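Local structure of CRISPR-associated protein, Cse1 family (Acidimicrobium ferrooxidans, 4H3T) at residues 321-333 against 457-469. The protein probably serves as the large Cse1 subunit of a type I-E CRISPR Cascade complex, which recognises invading DNA. The protein carries 1 engineered substitution. Numbering follows the deposited sequence.
Sequences RPGQQVWRGLSSV and EEIYGRLDAPYRH. Engineered in segment 457-469: I459 (natural residue Leu).
W327 has CG between its backbone N and carbonyl carbon (chi1 53°), and this sets the indole against helix 445-473, where Y467 and D464 meet it. The R328 chain bends at chi3 (64°), which lays its guanidinium on the ring of Y460. Y467 covers one indole face in an offset stack, with CB of Y467 over the six-membered ring. CG of R328 lies against the opposite face, near its rim. W327 NE1 donates in the indole plane to D464 OD1 at 2.7 Å, on the anti side of the carboxylate. R468 NE reaches D464 OD1 at 3.0 Å on the syn side, tilted well out of the carboxylate plane, so two donors fix that oxygen. R468 NH2 also makes a salt bridge with D382, and R468 NH1 donates to the backbone O of R383, both on strand 375-387.

The R328 guanidinium is nearly parallel to the Y460 ring, with R328 CZ 3.7 Å from the ring centroid, a cation-pi stack. Its two end nitrogens grip E457 end-on: NH1 to OE1 at 2.9 Å and NH2 to OE2 at 3.1 Å. Q325 OE1 takes a further bond from R328 NH1 at 2.8 Å. Water 2 links Q325 NE2 to E457 O and OE1. With an alanine here instead of R328, the E457 carboxylate would probably lose its charged mate, one Y460 face its guanidinium cover, and Q325 OE1 a donor.

The contact thus joins the connection after strand 312-317 to a helix of the C-terminal helical bundle. Two separate acid-arginine pairs flank a buried aromatic centre, and each carboxylate is probably kept ionised by its arginine.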
loop_
_atom_site.group_PDB
_atom_site.type_symbol
_atom_site.label_atom_id
_atom_site.label_comp_id
_atom_site.label_asym_id
_atom_site.label_seq_id
_atom_site.Cartn_x
_atom_site.Cartn_y
_atom_site.Cartn_z
ATOM N N ARG A 321 -6.645 4.627 -5.092
ATOM C CA ARG A 321 -7.967 4.184 -5.517
ATOM C C ARG A 321 -7.832 2.782 -6.182
ATOM O O ARG A 321 -7.058 2.651 -7.138
ATOM C CB ARG A 321 -8.558 5.238 -6.495
ATOM C CG ARG A 321 -9.906 4.920 -7.074
ATOM C CD ARG A 321 -10.375 6.077 -7.984
ATOM N NE ARG A 321 -11.470 6.873 -7.411
ATOM C CZ ARG A 321 -11.810 8.116 -7.774
ATOM N NH1 ARG A 321 -11.132 8.754 -8.729
ATOM N NH2 ARG A 321 -12.822 8.736 -7.176
ATOM N N PRO A 322 -8.550 1.716 -5.727
ATOM C CA PRO A 322 -8.443 0.416 -6.452
ATOM C C PRO A 322 -9.098 0.503 -7.832
ATOM O O PRO A 322 -9.879 1.400 -8.148
ATOM C CB PRO A 322 -9.153 -0.598 -5.534
ATOM C CG PRO A 322 -9.470 0.164 -4.231
ATOM C CD PRO A 322 -9.491 1.630 -4.587
ATOM N N GLY A 323 -8.706 -0.415 -8.687
ATOM C CA GLY A 323 -9.277 -0.501 -10.006
ATOM C C GLY A 323 -8.703 0.474 -11.026
ATOM O O GLY A 323 -9.292 0.568 -12.090
ATOM N N GLN A 324 -7.637 1.251 -10.694
ATOM C CA GLN A 324 -6.917 2.124 -11.663
ATOM C C GLN A 324 -5.422 1.982 -11.492
ATOM O O GLN A 324 -4.959 1.623 -10.404
ATOM C CB GLN A 324 -7.293 3.547 -11.507
ATOM C CG GLN A 324 -6.796 4.216 -10.234
ATOM C CD GLN A 324 -7.185 5.647 -10.128
ATOM O OE1 GLN A 324 -6.601 6.428 -9.328
ATOM N NE2 GLN A 324 -8.289 5.986 -10.742
ATOM N N GLN A 325 -4.674 2.321 -12.515
ATOM C CA GLN A 325 -3.182 2.273 -12.511
ATOM C C GLN A 325 -2.739 3.349 -11.496
ATOM O O GLN A 325 -3.365 4.407 -11.447
ATOM C CB GLN A 325 -2.619 2.547 -13.878
ATOM C CG GLN A 325 -2.994 1.477 -14.932
ATOM C CD GLN A 325 -4.299 1.706 -15.690
ATOM O OE1 GLN A 325 -5.114 2.572 -15.356
ATOM N NE2 GLN A 325 -4.613 0.788 -16.576
ATOM N N VAL A 326 -1.737 3.111 -10.706
ATOM C CA VAL A 326 -1.418 3.969 -9.571
ATOM C C VAL A 326 -1.068 5.401 -9.990
ATOM O O VAL A 326 -1.455 6.336 -9.312
ATOM C CB VAL A 326 -0.314 3.398 -8.618
ATOM C CG1 VAL A 326 1.004 3.241 -9.306
ATOM C CG2 VAL A 326 -0.140 4.280 -7.392
ATOM N N TRP A 327 -0.428 5.601 -11.131
ATOM C CA TRP A 327 -0.129 6.992 -11.569
ATOM C C TRP A 327 -1.362 7.856 -11.862
ATOM O O TRP A 327 -1.279 9.086 -11.805
ATOM C CB TRP A 327 0.806 6.983 -12.785
ATOM C CG TRP A 327 0.359 6.142 -13.944
ATOM C CD1 TRP A 327 0.626 4.822 -14.154
ATOM C CD2 TRP A 327 -0.549 6.539 -14.982
ATOM N NE1 TRP A 327 -0.019 4.382 -15.278
ATOM C CE2 TRP A 327 -0.745 5.414 -15.814
ATOM C CE3 TRP A 327 -1.066 7.787 -15.394
ATOM C CZ2 TRP A 327 -1.531 5.477 -16.988
ATOM C CZ3 TRP A 327 -1.826 7.849 -16.553
ATOM C CH2 TRP A 327 -1.996 6.714 -17.366
ATOM N N ARG A 328 -2.545 7.236 -12.102
ATOM C CA ARG A 328 -3.758 8.006 -12.274
ATOM C C ARG A 328 -4.124 8.754 -10.953
ATOM O O ARG A 328 -4.822 9.745 -11.009
ATOM C CB ARG A 328 -4.895 7.118 -12.787
ATOM C CG ARG A 328 -4.719 6.753 -14.232
ATOM C CD ARG A 328 -5.594 5.599 -14.658
ATOM N NE ARG A 328 -7.015 5.867 -14.583
ATOM C CZ ARG A 328 -7.956 4.998 -14.908
ATOM N NH1 ARG A 328 -7.633 3.757 -15.273
ATOM N NH2 ARG A 328 -9.228 5.339 -14.825
ATOM N N GLY A 329 -3.665 8.264 -9.806
ATOM C CA GLY A 329 -3.885 8.896 -8.518
ATOM C C GLY A 329 -2.598 9.561 -8.019
ATOM O O GLY A 329 -2.391 9.655 -6.817
ATOM N N LEU A 330 -1.684 10.002 -8.931
ATOM C CA LEU A 330 -0.421 10.619 -8.488
ATOM C C LEU A 330 -0.662 11.840 -7.552
ATOM O O LEU A 330 0.047 12.021 -6.567
ATOM C CB LEU A 330 0.380 11.066 -9.714
ATOM C CG LEU A 330 1.750 11.746 -9.408
ATOM C CD1 LEU A 330 2.621 10.880 -8.602
ATOM C CD2 LEU A 330 2.450 12.107 -10.698
ATOM N N SER A 331 -1.694 12.612 -7.801
ATOM C CA SER A 331 -2.012 13.783 -6.961
ATOM C C SER A 331 -2.366 13.354 -5.513
ATOM O O SER A 331 -2.004 14.103 -4.597
ATOM C CB SER A 331 -3.151 14.636 -7.574
ATOM O OG SER A 331 -4.293 13.796 -7.588
ATOM N N SER A 332 -2.855 12.128 -5.286
ATOM C CA SER A 332 -3.154 11.631 -3.927
ATOM C C SER A 332 -1.860 11.124 -3.216
ATOM O O SER A 332 -1.842 11.005 -1.989
ATOM C CB SER A 332 -4.259 10.555 -3.923
ATOM O OG SER A 332 -3.896 9.263 -4.420
ATOM N N VAL A 333 -0.790 10.853 -3.972
ATOM C CA VAL A 333 0.516 10.480 -3.457
ATOM C C VAL A 333 1.247 11.751 -3.077
ATOM O O VAL A 333 1.808 11.866 -2.000
ATOM C CB VAL A 333 1.339 9.613 -4.478
ATOM C CG1 VAL A 333 2.714 9.237 -3.907
ATOM C CG2 VAL A 333 0.594 8.347 -4.849
ATOM N N GLU A 457 -10.828 3.301 -20.336
ATOM C CA GLU A 457 -9.951 2.298 -19.702
ATOM C C GLU A 457 -8.959 1.712 -20.698
ATOM O O GLU A 457 -7.810 1.445 -20.355
ATOM C CB GLU A 457 -10.741 1.177 -19.003
ATOM C CG GLU A 457 -11.490 1.646 -17.769
ATOM C CD GLU A 457 -10.615 2.286 -16.704
ATOM O OE1 GLU A 457 -9.421 1.912 -16.557
ATOM O OE2 GLU A 457 -11.120 3.212 -16.046
ATOM N N GLU A 458 -9.359 1.516 -21.924
ATOM C CA GLU A 458 -8.423 0.998 -22.924
ATOM C C GLU A 458 -7.239 1.991 -23.181
ATOM O O GLU A 458 -6.098 1.565 -23.235
ATOM C CB GLU A 458 -9.151 0.694 -24.249
ATOM C CG GLU A 458 -8.229 -0.042 -25.200
ATOM C CD GLU A 458 -8.968 -0.779 -26.304
ATOM O OE1 GLU A 458 -10.206 -0.607 -26.461
ATOM O OE2 GLU A 458 -8.270 -1.468 -27.077
ATOM N N ILE A 459 -7.488 3.283 -23.350
ATOM C CA ILE A 459 -6.374 4.210 -23.528
ATOM C C ILE A 459 -5.490 4.263 -22.246
ATOM O O ILE A 459 -4.282 4.292 -22.359
ATOM C CB ILE A 459 -6.803 5.621 -23.998
ATOM C CG1 ILE A 459 -5.558 6.341 -24.585
ATOM C CG2 ILE A 459 -7.488 6.467 -22.913
ATOM C CD1 ILE A 459 -5.698 7.689 -25.102
ATOM N N TYR A 460 -6.060 4.198 -21.042
ATOM C CA TYR A 460 -5.204 4.177 -19.845
ATOM C C TYR A 460 -4.278 2.946 -19.851
ATOM O O TYR A 460 -3.104 3.069 -19.491
ATOM C CB TYR A 460 -6.060 4.222 -18.557
ATOM C CG TYR A 460 -6.604 5.600 -18.301
ATOM C CD1 TYR A 460 -5.748 6.678 -18.116
ATOM C CD2 TYR A 460 -7.969 5.816 -18.104
ATOM C CE1 TYR A 460 -6.219 7.917 -17.707
ATOM C CE2 TYR A 460 -8.460 7.098 -17.806
ATOM C CZ TYR A 460 -7.563 8.148 -17.640
ATOM O OH TYR A 460 -7.853 9.391 -17.196
ATOM N N GLY A 461 -4.785 1.784 -20.304
ATOM C CA GLY A 461 -3.970 0.576 -20.346
ATOM C C GLY A 461 -2.807 0.771 -21.314
ATOM O O GLY A 461 -1.686 0.418 -21.011
ATOM N N ARG A 462 -3.083 1.396 -22.479
ATOM C CA ARG A 462 -2.067 1.716 -23.487
ATOM C C ARG A 462 -1.077 2.777 -23.021
ATOM O O ARG A 462 0.058 2.759 -23.462
ATOM C CB ARG A 462 -2.743 2.202 -24.771
ATOM C CG ARG A 462 -3.407 1.046 -25.523
ATOM C CD ARG A 462 -2.439 0.364 -26.479
ATOM N NE ARG A 462 -2.232 1.207 -27.669
ATOM C CZ ARG A 462 -3.072 1.306 -28.697
ATOM N NH1 ARG A 462 -4.183 0.577 -28.736
ATOM N NH2 ARG A 462 -2.818 2.148 -29.686
ATOM N N LEU A 463 -1.473 3.685 -22.127
ATOM C CA LEU A 463 -0.571 4.763 -21.655
ATOM C C LEU A 463 0.195 4.360 -20.414
ATOM O O LEU A 463 1.059 5.128 -19.967
ATOM C CB LEU A 463 -1.388 6.060 -21.391
ATOM C CG LEU A 463 -1.990 6.716 -22.611
ATOM C CD1 LEU A 463 -2.775 7.945 -22.219
ATOM C CD2 LEU A 463 -0.909 7.077 -23.679
ATOM N N ASP A 464 -0.023 3.138 -19.901
ATOM C CA ASP A 464 0.621 2.766 -18.655
ATOM C C ASP A 464 2.159 2.697 -18.800
ATOM O O ASP A 464 2.849 3.397 -18.063
ATOM C CB ASP A 464 0.051 1.452 -18.108
ATOM C CG ASP A 464 0.642 1.000 -16.782
ATOM O OD1 ASP A 464 0.520 1.747 -15.768
ATOM O OD2 ASP A 464 1.279 -0.013 -16.763
ATOM N N ALA A 465 2.684 1.893 -19.708
ATOM C CA ALA A 465 4.149 1.756 -19.843
ATOM C C ALA A 465 4.778 3.077 -20.353
ATOM O O ALA A 465 5.705 3.577 -19.694
ATOM C CB ALA A 465 4.495 0.563 -20.746
ATOM N N PRO A 466 4.119 3.807 -21.293
ATOM C CA PRO A 466 4.641 5.136 -21.683
ATOM C C PRO A 466 4.644 6.161 -20.551
ATOM O O PRO A 466 5.611 6.895 -20.427
ATOM C CB PRO A 466 3.660 5.547 -22.777
ATOM C CG PRO A 466 3.209 4.313 -23.362
ATOM C CD PRO A 466 3.064 3.379 -22.242
ATOM N N TYR A 467 3.589 6.222 -19.682
ATOM C CA TYR A 467 3.589 7.182 -18.571
ATOM C C TYR A 467 4.740 6.879 -17.582
ATOM O O TYR A 467 5.441 7.763 -17.131
ATOM C CB TYR A 467 2.245 7.180 -17.803
ATOM C CG TYR A 467 2.250 8.273 -16.773
ATOM C CD1 TYR A 467 2.000 9.599 -17.143
ATOM C CD2 TYR A 467 2.755 8.043 -15.487
ATOM C CE1 TYR A 467 2.163 10.636 -16.243
ATOM C CE2 TYR A 467 2.931 9.079 -14.590
ATOM C CZ TYR A 467 2.569 10.363 -14.946
ATOM O OH TYR A 467 2.813 11.388 -14.069
ATOM N N ARG A 468 4.925 5.630 -17.257
ATOM C CA ARG A 468 5.972 5.234 -16.303
ATOM C C ARG A 468 7.390 5.626 -16.801
ATOM O O ARG A 468 8.239 6.075 -15.997
ATOM C CB ARG A 468 5.876 3.739 -16.034
ATOM C CG ARG A 468 4.592 3.339 -15.230
ATOM C CD ARG A 468 4.450 1.829 -15.213
ATOM N NE ARG A 468 3.250 1.449 -14.478
ATOM C CZ ARG A 468 3.140 1.326 -13.163
ATOM N NH1 ARG A 468 4.198 1.492 -12.384
ATOM N NH2 ARG A 468 1.970 1.039 -12.614
ATOM N N HIS A 469 7.644 5.431 -18.098
ATOM C CA HIS A 469 8.887 5.828 -18.794
ATOM C C HIS A 469 9.032 7.344 -18.767
ATOM O O HIS A 469 10.112 7.850 -18.537
ATOM C CB HIS A 469 8.906 5.332 -20.259
ATOM C CG HIS A 469 10.206 5.574 -20.975
ATOM N ND1 HIS A 469 10.274 6.365 -22.143
ATOM C CD2 HIS A 469 11.445 5.061 -20.732
ATOM C CE1 HIS A 469 11.548 6.355 -22.521
ATOM N NE2 HIS A 469 12.297 5.582 -21.715
HETATM O O HOH W 1 -10.776 2.566 -13.381
HETATM O O HOH W 2 -7.416 0.619 -17.749
HETATM O O HOH W 3 -8.103 8.526 -13.943
#